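PDB 5KTC: FdhC from Acinetobacter nosocomialis, which transfers an acyl group, probably (R)-3-hydroxybutanoyl, from coenzyme A to the amino group of a dTDP-linked 3-amino-3,6-dideoxy-galactose, probably for O-antigen synthesis. Local coordinates for residues Arg14-Asn19 and Glu63-Ile68; His129-Lys134 and Asp155-Tyr160. All coordinates share one frame; numbering follows the deposited sequence.

Contact 1 of 2, residues Arg14-Asn19 and Glu63-Ile68; sequences RLVEEN and EYYFII. With FUH ([[(2~{R},3~{S},5~{R})-5-[5-methyl-2,4-bis(oxidanylidene)pyrimidin-1-yl]-3-oxidanyl-oxolan-2-yl]methoxy-oxidanyl-phosphoryl] [(2~{R},3~{R},4~{S},5~{R},6~{R})-6-methyl-3,5-bis(oxidanyl)-4-[[(3~{R})-3-oxidanylbutanoyl]amino]oxan-2-yl] hydrogen phosphate), chain C.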
loop_
_atom_site.group_PDB
_atom_site.type_symbol
_atom_site.label_atom_id
_atom_site.label_comp_id
_atom_site.label_asym_id
_atom_site.label_seq_id
_atom_site.Cartn_x
_atom_site.Cartn_y
_atom_site.Cartn_z
ATOM N N ARG A 14 3.443 9.833 1.760
ATOM C CA ARG A 14 4.089 10.782 0.838
ATOM C C ARG A 14 5.070 10.091 -0.055
ATOM O O ARG A 14 5.612 9.025 0.337
ATOM C CB ARG A 14 4.720 11.945 1.591
ATOM C CG ARG A 14 5.935 11.562 2.427
ATOM C CD ARG A 14 7.142 12.477 2.155
ATOM N NE ARG A 14 8.255 12.106 3.002
ATOM C CZ ARG A 14 9.186 11.197 2.738
ATOM N NH1 ARG A 14 9.213 10.568 1.564
ATOM N NH2 ARG A 14 10.126 10.935 3.659
ATOM N N LEU A 15 5.306 10.652 -1.243
ATOM C CA LEU A 15 6.200 9.961 -2.201
ATOM C C LEU A 15 7.619 9.747 -1.703
ATOM O O LEU A 15 8.209 10.629 -1.052
ATOM C CB LEU A 15 6.224 10.732 -3.510
ATOM C CG LEU A 15 4.881 10.744 -4.275
ATOM C CD1 LEU A 15 4.858 11.678 -5.476
ATOM C CD2 LEU A 15 4.531 9.335 -4.717
ATOM N N VAL A 16 8.165 8.574 -2.029
ATOM C CA VAL A 16 9.558 8.218 -1.711
ATOM C C VAL A 16 10.559 9.192 -2.333
ATOM O O VAL A 16 10.366 9.635 -3.477
ATOM C CB VAL A 16 9.841 6.760 -2.133
ATOM C CG1 VAL A 16 11.323 6.403 -2.124
ATOM C CG2 VAL A 16 9.079 5.862 -1.176
ATOM N N GLU A 17 11.589 9.536 -1.568
ATOM C CA GLU A 17 12.750 10.329 -2.117
ATOM C C GLU A 17 14.038 9.508 -1.908
ATOM O O GLU A 17 14.057 8.561 -1.087
ATOM C CB GLU A 17 12.878 11.681 -1.404
ATOM C CG GLU A 17 11.669 12.627 -1.388
ATOM C CD GLU A 17 11.256 13.122 -2.759
ATOM O OE1 GLU A 17 10.108 13.577 -2.898
ATOM O OE2 GLU A 17 12.073 13.083 -3.707
ATOM N N GLU A 18 15.122 9.867 -2.616
ATOM C CA GLU A 18 16.437 9.189 -2.430
ATOM C C GLU A 18 16.901 9.127 -0.987
ATOM O O GLU A 18 17.494 8.115 -0.531
ATOM C CB GLU A 18 17.550 9.838 -3.292
ATOM C CG GLU A 18 17.592 9.310 -4.709
ATOM C CD GLU A 18 18.762 9.888 -5.504
ATOM O OE1 GLU A 18 19.917 9.808 -5.007
ATOM O OE2 GLU A 18 18.507 10.415 -6.607
ATOM N N ASN A 19 16.595 10.177 -0.249
ATOM C CA ASN A 19 16.909 10.250 1.141
ATOM C C ASN A 19 16.189 9.242 2.046
ATOM O O ASN A 19 16.609 9.075 3.179
ATOM C CB ASN A 19 16.669 11.691 1.677
ATOM C CG ASN A 19 17.655 12.092 2.784
ATOM O OD1 ASN A 19 18.238 11.239 3.479
ATOM N ND2 ASN A 19 17.869 13.420 2.942
ATOM N N GLU A 63 4.668 4.542 -11.945
ATOM C CA GLU A 63 4.924 3.936 -10.617
ATOM C C GLU A 63 4.895 5.002 -9.562
ATOM O O GLU A 63 5.468 6.070 -9.779
ATOM C CB GLU A 63 6.296 3.250 -10.570
ATOM C CG GLU A 63 6.513 2.305 -9.402
ATOM C CD GLU A 63 7.660 1.322 -9.609
ATOM O OE1 GLU A 63 8.413 1.020 -8.664
ATOM O OE2 GLU A 63 7.753 0.765 -10.718
ATOM N N TYR A 64 4.245 4.714 -8.423
ATOM C CA TYR A 64 4.173 5.595 -7.290
ATOM C C TYR A 64 4.453 4.833 -6.035
ATOM O O TYR A 64 3.757 3.853 -5.738
ATOM C CB TYR A 64 2.785 6.236 -7.216
ATOM C CG TYR A 64 2.470 7.025 -8.447
ATOM C CD1 TYR A 64 3.078 8.271 -8.678
ATOM C CD2 TYR A 64 1.651 6.524 -9.439
ATOM C CE1 TYR A 64 2.830 8.972 -9.857
ATOM C CE2 TYR A 64 1.388 7.253 -10.615
ATOM C CZ TYR A 64 1.998 8.472 -10.817
ATOM O OH TYR A 64 1.775 9.211 -11.973
ATOM N N TYR A 65 5.463 5.262 -5.310
ATOM C CA TYR A 65 6.017 4.555 -4.151
ATOM C C TYR A 65 6.001 5.518 -2.989
ATOM O O TYR A 65 6.434 6.656 -3.163
ATOM C CB TYR A 65 7.448 4.193 -4.464
ATOM C CG TYR A 65 8.201 3.286 -3.573
ATOM C CD1 TYR A 65 7.608 2.526 -2.590
ATOM C CD2 TYR A 65 9.570 3.145 -3.758
ATOM C CE1 TYR A 65 8.362 1.647 -1.813
ATOM C CE2 TYR A 65 10.334 2.270 -2.990
ATOM C CZ TYR A 65 9.727 1.519 -2.015
ATOM O OH TYR A 65 10.488 0.626 -1.200
ATOM N N PHE A 66 5.450 5.095 -1.855
ATOM C CA PHE A 66 5.194 5.945 -0.698
ATOM C C PHE A 66 5.821 5.434 0.591
ATOM O O PHE A 66 5.894 4.234 0.826
ATOM C CB PHE A 66 3.680 6.087 -0.435
ATOM C CG PHE A 66 2.902 6.642 -1.607
ATOM C CD1 PHE A 66 2.468 5.818 -2.598
ATOM C CD2 PHE A 66 2.571 7.970 -1.662
ATOM C CE1 PHE A 66 1.773 6.277 -3.691
ATOM C CE2 PHE A 66 1.885 8.486 -2.738
ATOM C CZ PHE A 66 1.459 7.638 -3.768
ATOM N N ILE A 67 6.280 6.379 1.403
ATOM C CA ILE A 67 6.538 6.127 2.811
ATOM C C ILE A 67 5.199 6.352 3.551
ATOM O O ILE A 67 4.492 7.300 3.220
ATOM C CB ILE A 67 7.584 7.075 3.407
ATOM C CG1 ILE A 67 8.867 7.050 2.588
ATOM C CG2 ILE A 67 7.820 6.741 4.859
ATOM C CD1 ILE A 67 9.559 5.694 2.500
ATOM N N ILE A 68 4.915 5.442 4.475
ATOM C CA ILE A 68 3.781 5.514 5.353
ATOM C C ILE A 68 4.287 6.136 6.654
ATOM O O ILE A 68 5.292 5.653 7.210
ATOM C CB ILE A 68 3.164 4.146 5.641
ATOM C CG1 ILE A 68 2.782 3.381 4.351
ATOM C CG2 ILE A 68 1.944 4.346 6.546
ATOM C CD1 ILE A 68 2.352 1.938 4.602
HETATM O O1 FUH C . 3.009 -6.513 -0.937
HETATM C C1 FUH C . 2.436 -7.292 -1.691
HETATM C C2 FUH C . 0.961 -7.263 -1.922
HETATM C C3 FUH C . 0.211 -6.631 -0.778
HETATM O O2 FUH C . -0.179 -7.620 0.209
HETATM C C4 FUH C . -1.069 -6.000 -1.264
HETATM N N1 FUH C . 3.128 -8.249 -2.429
HETATM C C5 FUH C . 4.587 -8.167 -2.554
HETATM C C6 FUH C . 5.246 -9.542 -2.341
HETATM O O3 FUH C . 4.688 -10.403 -3.239
HETATM C C7 FUH C . 6.725 -9.563 -2.653
HETATM C C8 FUH C . 7.347 -10.978 -2.730
HETATM O O4 FUH C . 6.980 -8.940 -3.924
HETATM C C9 FUH C . 4.944 -7.641 -3.933
HETATM O O5 FUH C . 4.533 -6.277 -4.112
HETATM C C10 FUH C . 6.410 -7.632 -4.102
HETATM O O6 FUH C . 6.940 -6.737 -3.137
HETATM P P1 FUH C . 8.426 -6.235 -3.191
HETATM O O7 FUH C . 9.379 -7.209 -2.604
HETATM O O8 FUH C . 8.395 -4.936 -2.385
HETATM O O9 FUH C . 8.800 -5.696 -4.641
HETATM P P2 FUH C . 9.302 -6.444 -5.963
HETATM O O10 FUH C . 8.421 -5.992 -7.076
HETATM O O11 FUH C . 9.234 -7.938 -5.676
HETATM O O12 FUH C . 10.752 -5.845 -6.044
HETATM C C11 FUH C . 11.435 -5.800 -7.300
HETATM C C12 FUH C . 12.917 -5.865 -7.029
HETATM C C13 FUH C . 13.317 -6.957 -6.014
HETATM O O13 FUH C . 14.597 -7.536 -6.325
HETATM C C14 FUH C . 13.506 -6.216 -4.698
HETATM C C15 FUH C . 13.979 -4.869 -5.186
HETATM O O14 FUH C . 13.364 -4.623 -6.476
HETATM N N2 FUH C . 13.560 -3.693 -4.393
HETATM C C16 FUH C . 12.248 -3.337 -4.302
HETATM C C17 FUH C . 11.882 -2.185 -3.604
HETATM C C18 FUH C . 10.439 -1.739 -3.489
HETATM C C19 FUH C . 12.928 -1.442 -2.976
HETATM O O15 FUH C . 12.637 -0.336 -2.360
HETATM N N3 FUH C . 14.211 -1.815 -3.081
HETATM C C20 FUH C . 14.508 -2.894 -3.814
HETATM O O16 FUH C . 15.772 -3.272 -3.892
#
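R14 and I67 face each other as an antiparallel hydrogen-bonded pair, R14 N giving to I67 O at 3.1 Å and I67 N to R14 O at 2.9 Å, while L15 and F66 form the adjoining non-hydrogen-bonded pair with CA atoms 4.4 Å apart. One residue on, as the strand 11-15 ends, V16 N still donates almost straight (171°) to Y65 O. V16 lays CG2 over one face of the Y65 ring, 3.8 Å from its centroid, a CH-pi contact in which one methyl of beta-branched V16 suits the flat ring face; the same methyl also touches I67 CD1. Y65 CG is anti to the backbone N, beside the carbonyl carbon (chi1 -170°). At the far end of the ring, Y65 OH donates to the thymine oxygen O15 of FUH at 2.6 Å. L15 and F66 lie side by side: L15 CD2 sits above the rim of the F66 ring, 3.4 Å from F66 CE2, and F4, whose ring meets those of Y64 and F66 edge-to-face, extends that apolar cluster. R14 lies side by side with I67, turning one face of its guanidinium to I67 CB, with NH1 3.7 Å from I67 CG1. NH1 returns to L15 O at 2.8 Å, above the carbonyl plane, and also makes a salt bridge to D20, so two acceptors grip NH1. I24 of helix 21-28 packs on V16, Y65 and I67. This is the edge of the central mixed sheet of a GNAT fold, where the first strand pairs with the second and the sheet carries a nucleotide-sugar contact.

Contact 2 of 2, residues His129-Lys134 and Asp155-Tyr160; sequences HFEVMK and DENIYY. With FUH ([[(2~{R},3~{S},5~{R})-5-[5-methyl-2,4-bis(oxidanylidene)pyrimidin-1-yl]-3-oxidanyl-oxolan-2-yl]methoxy-oxidanyl-phosphoryl] [(2~{R},3~{R},4~{S},5~{R},6~{R})-6-methyl-3,5-bis(oxidanyl)-4-[[(3~{R})-3-oxidanylbutanoyl]amino]oxan-2-yl] hydrogen phosphate), chain C.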
loop_
_atom_site.group_PDB
_atom_site.type_symbol
_atom_site.label_atom_id
_atom_site.label_comp_id
_atom_site.label_asym_id
_atom_site.label_seq_id
_atom_site.Cartn_x
_atom_site.Cartn_y
_atom_site.Cartn_z
ATOM N N HIS A 129 -4.532 -5.441 -9.149
ATOM C CA HIS A 129 -4.023 -6.821 -9.054
ATOM C C HIS A 129 -2.936 -6.858 -8.001
ATOM O O HIS A 129 -2.161 -5.947 -7.888
ATOM C CB HIS A 129 -3.410 -7.258 -10.388
ATOM C CG HIS A 129 -4.364 -7.247 -11.543
ATOM N ND1 HIS A 129 -3.933 -7.517 -12.824
ATOM C CD2 HIS A 129 -5.700 -6.967 -11.647
ATOM C CE1 HIS A 129 -4.969 -7.450 -13.651
ATOM N NE2 HIS A 129 -6.044 -7.115 -12.971
ATOM N N PHE A 130 -2.859 -7.958 -7.231
ATOM C CA PHE A 130 -1.697 -8.183 -6.361
ATOM C C PHE A 130 -1.609 -9.666 -5.976
ATOM O O PHE A 130 -2.523 -10.449 -6.223
ATOM C CB PHE A 130 -1.771 -7.316 -5.077
ATOM C CG PHE A 130 -3.035 -7.500 -4.314
ATOM C CD1 PHE A 130 -4.148 -6.742 -4.618
ATOM C CD2 PHE A 130 -3.148 -8.491 -3.302
ATOM C CE1 PHE A 130 -5.341 -6.919 -3.905
ATOM C CE2 PHE A 130 -4.336 -8.675 -2.597
ATOM C CZ PHE A 130 -5.425 -7.880 -2.899
ATOM N N GLU A 131 -0.497 -10.030 -5.338
ATOM C CA GLU A 131 -0.296 -11.392 -4.872
ATOM C C GLU A 131 0.241 -11.426 -3.444
ATOM O O GLU A 131 0.810 -10.444 -2.980
ATOM C CB GLU A 131 0.665 -12.122 -5.795
ATOM C CG GLU A 131 2.055 -11.585 -5.929
ATOM C CD GLU A 131 2.321 -10.694 -7.105
ATOM O OE1 GLU A 131 3.203 -9.834 -7.014
ATOM O OE2 GLU A 131 1.675 -10.845 -8.143
ATOM N N VAL A 132 0.052 -12.566 -2.773
ATOM C CA VAL A 132 0.434 -12.758 -1.388
ATOM C C VAL A 132 1.001 -14.166 -1.282
ATOM O O VAL A 132 0.399 -15.114 -1.804
ATOM C CB VAL A 132 -0.780 -12.674 -0.493
ATOM C CG1 VAL A 132 -0.441 -12.880 0.966
ATOM C CG2 VAL A 132 -1.523 -11.344 -0.702
ATOM N N MET A 133 2.164 -14.318 -0.670
ATOM C CA MET A 133 2.750 -15.662 -0.559
ATOM C C MET A 133 1.914 -16.605 0.244
ATOM O O MET A 133 1.370 -16.249 1.244
ATOM C CB MET A 133 4.163 -15.625 0.026
ATOM C CG MET A 133 5.215 -15.200 -1.011
ATOM S SD MET A 133 6.912 -15.491 -0.435
ATOM C CE MET A 133 7.103 -17.275 -0.686
ATOM N N LYS A 134 1.832 -17.853 -0.206
ATOM C CA LYS A 134 1.212 -18.883 0.579
ATOM C C LYS A 134 2.026 -18.968 1.881
ATOM O O LYS A 134 3.197 -18.789 1.840
ATOM C CB LYS A 134 1.241 -20.168 -0.236
ATOM C CG LYS A 134 0.347 -20.156 -1.459
ATOM C CD LYS A 134 0.450 -21.499 -2.213
ATOM C CE LYS A 134 -0.849 -21.970 -2.842
ATOM N NZ LYS A 134 -0.530 -22.653 -4.154
ATOM N N ASP A 155 2.993 -22.155 -7.273
ATOM C CA ASP A 155 3.675 -22.843 -6.113
ATOM C C ASP A 155 3.917 -21.890 -4.890
ATOM O O ASP A 155 3.918 -22.309 -3.733
ATOM C CB ASP A 155 5.020 -23.371 -6.639
ATOM C CG ASP A 155 4.845 -24.550 -7.573
ATOM O OD1 ASP A 155 3.785 -25.192 -7.524
ATOM O OD2 ASP A 155 5.784 -24.860 -8.315
ATOM N N GLU A 156 4.031 -20.601 -5.180
ATOM C CA GLU A 156 4.424 -19.581 -4.191
ATOM C C GLU A 156 3.305 -18.721 -3.646
ATOM O O GLU A 156 3.313 -18.378 -2.455
ATOM C CB GLU A 156 5.332 -18.584 -4.847
ATOM C CG GLU A 156 6.655 -19.060 -5.248
ATOM C CD GLU A 156 7.416 -18.010 -6.024
ATOM O OE1 GLU A 156 8.312 -18.493 -6.752
ATOM O OE2 GLU A 156 7.193 -16.751 -5.911
ATOM N N ASN A 157 2.399 -18.324 -4.543
ATOM C CA ASN A 157 1.430 -17.219 -4.328
ATOM C C ASN A 157 -0.018 -17.565 -4.532
ATOM O O ASN A 157 -0.367 -18.537 -5.225
ATOM C CB ASN A 157 1.700 -16.120 -5.374
ATOM C CG ASN A 157 3.062 -15.485 -5.246
ATOM O OD1 ASN A 157 3.563 -15.363 -4.146
ATOM N ND2 ASN A 157 3.673 -15.081 -6.367
ATOM N N ILE A 158 -0.861 -16.764 -3.909
ATOM C CA ILE A 158 -2.214 -16.583 -4.308
ATOM C C ILE A 158 -2.319 -15.206 -4.964
ATOM O O ILE A 158 -1.712 -14.232 -4.502
ATOM C CB ILE A 158 -3.164 -16.808 -3.181
ATOM C CG1 ILE A 158 -3.038 -18.271 -2.722
ATOM C CG2 ILE A 158 -4.625 -16.516 -3.634
ATOM C CD1 ILE A 158 -3.669 -18.491 -1.377
ATOM N N TYR A 159 -3.036 -15.171 -6.114
ATOM C CA TYR A 159 -3.183 -13.974 -6.950
ATOM C C TYR A 159 -4.585 -13.438 -6.747
ATOM O O TYR A 159 -5.579 -14.212 -6.738
ATOM C CB TYR A 159 -2.974 -14.323 -8.416
ATOM C CG TYR A 159 -1.597 -14.722 -8.642
ATOM C CD1 TYR A 159 -0.627 -13.770 -8.814
ATOM C CD2 TYR A 159 -1.214 -16.071 -8.550
ATOM C CE1 TYR A 159 0.678 -14.100 -8.912
ATOM C CE2 TYR A 159 0.101 -16.425 -8.682
ATOM C CZ TYR A 159 1.040 -15.472 -8.865
ATOM O OH TYR A 159 2.397 -15.725 -8.975
ATOM N N TYR A 160 -4.678 -12.121 -6.548
ATOM C CA TYR A 160 -5.944 -11.490 -6.254
ATOM C C TYR A 160 -6.211 -10.362 -7.218
ATOM O O TYR A 160 -5.285 -9.767 -7.748
ATOM C CB TYR A 160 -5.922 -10.888 -4.829
ATOM C CG TYR A 160 -5.826 -11.897 -3.725
ATOM C CD1 TYR A 160 -4.596 -12.319 -3.231
ATOM C CD2 TYR A 160 -6.975 -12.412 -3.154
ATOM C CE1 TYR A 160 -4.539 -13.293 -2.237
ATOM C CE2 TYR A 160 -6.913 -13.323 -2.124
ATOM C CZ TYR A 160 -5.684 -13.758 -1.678
ATOM O OH TYR A 160 -5.683 -14.683 -0.675
HETATM O O1 FUH C . 3.009 -6.513 -0.937
HETATM C C1 FUH C . 2.436 -7.292 -1.691
HETATM C C2 FUH C . 0.961 -7.263 -1.922
HETATM C C3 FUH C . 0.211 -6.631 -0.778
HETATM O O2 FUH C . -0.179 -7.620 0.209
HETATM C C4 FUH C . -1.069 -6.000 -1.264
HETATM N N1 FUH C . 3.128 -8.249 -2.429
HETATM C C5 FUH C . 4.587 -8.167 -2.554
HETATM C C6 FUH C . 5.246 -9.542 -2.341
HETATM O O3 FUH C . 4.688 -10.403 -3.239
HETATM C C7 FUH C . 6.725 -9.563 -2.653
HETATM C C8 FUH C . 7.347 -10.978 -2.730
HETATM O O4 FUH C . 6.980 -8.940 -3.924
HETATM C C9 FUH C . 4.944 -7.641 -3.933
HETATM O O5 FUH C . 4.533 -6.277 -4.112
HETATM C C10 FUH C . 6.410 -7.632 -4.102
HETATM O O6 FUH C . 6.940 -6.737 -3.137
HETATM P P1 FUH C . 8.426 -6.235 -3.191
HETATM O O7 FUH C . 9.379 -7.209 -2.604
HETATM O O8 FUH C . 8.395 -4.936 -2.385
HETATM O O9 FUH C . 8.800 -5.696 -4.641
HETATM P P2 FUH C . 9.302 -6.444 -5.963
HETATM O O10 FUH C . 8.421 -5.992 -7.076
HETATM O O11 FUH C . 9.234 -7.938 -5.676
HETATM O O12 FUH C . 10.752 -5.845 -6.044
HETATM C C11 FUH C . 11.435 -5.800 -7.300
HETATM C C12 FUH C . 12.917 -5.865 -7.029
HETATM C C13 FUH C . 13.317 -6.957 -6.014
HETATM O O13 FUH C . 14.597 -7.536 -6.325
HETATM C C14 FUH C . 13.506 -6.216 -4.698
HETATM C C15 FUH C . 13.979 -4.869 -5.186
HETATM O O14 FUH C . 13.364 -4.623 -6.476
HETATM N N2 FUH C . 13.560 -3.693 -4.393
HETATM C C16 FUH C . 12.248 -3.337 -4.302
HETATM C C17 FUH C . 11.882 -2.185 -3.604
HETATM C C18 FUH C . 10.439 -1.739 -3.489
HETATM C C19 FUH C . 12.928 -1.442 -2.976
HETATM O O15 FUH C . 12.637 -0.336 -2.360
HETATM N N3 FUH C . 14.211 -1.815 -3.081
HETATM C C20 FUH C . 14.508 -2.894 -3.814
HETATM O O16 FUH C . 15.772 -3.272 -3.892
#
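F130 and Y160 are cross-strand neighbours in an antiparallel pair of the GNAT sheet, and their rings run nearly parallel (17°) but slid apart, centroids 5.4 Å from each other, so they barely overlap. Instead, Y160 CB sits over one face of the F130 ring, toward its rim, a CH-pi contact at 3.8 Å from the centroid. F130 holds CG between its backbone N and carbonyl carbon (chi1 55°), and CD2 also meets the FUH methyl C4; an apolar ring suits a place where it meets both Y160 and the acyl methyl. V132, on the same face, sets CG2 obliquely against Y160 CE1, while Y160 OH is hydrogen-bonded to H140 of helix 137-146. On the other face E131 brings OE2 to the edge of the Y159 ring, 3.5 Å from CE1, its carboxylate steeply turned to the ring plane (72°). N157, an amide able to donate, holds that tyrosine in turn: ND2 gives to Y159 OH, whose other partner is D154. K134 N closes the ladder on E156 O; its CB and CG pack on that oxygen, and NZ is hydrogen-bonded to D154 O and salt-bridged to E153. The product amide meets the strand's backbone: FUH N1 donates to E131 O at 3.2 Å.

Contacts 1 and 2 lie on the same mixed seven-stranded sheet, their centres 24 Å apart and on opposite sides of the chain's centre, with nearest atoms about 12 Å apart. They follow in series along the chain: contact 1 closes before contact 2 opens. Contact 1 joins the outermost strand 11-15 to 63-70; strands 75-86 and 91-99 then separate 63-70 from 127-133, which pairs with 157-163 in contact 2. FUH bridges the distance, and coenzyme A also touches E131 and V132. The sheet thus meets the thymine at contact 1, near its 11-15 edge, and the acylamino group on strand 127-133, consistent with acyl transfer taking place near contact 2.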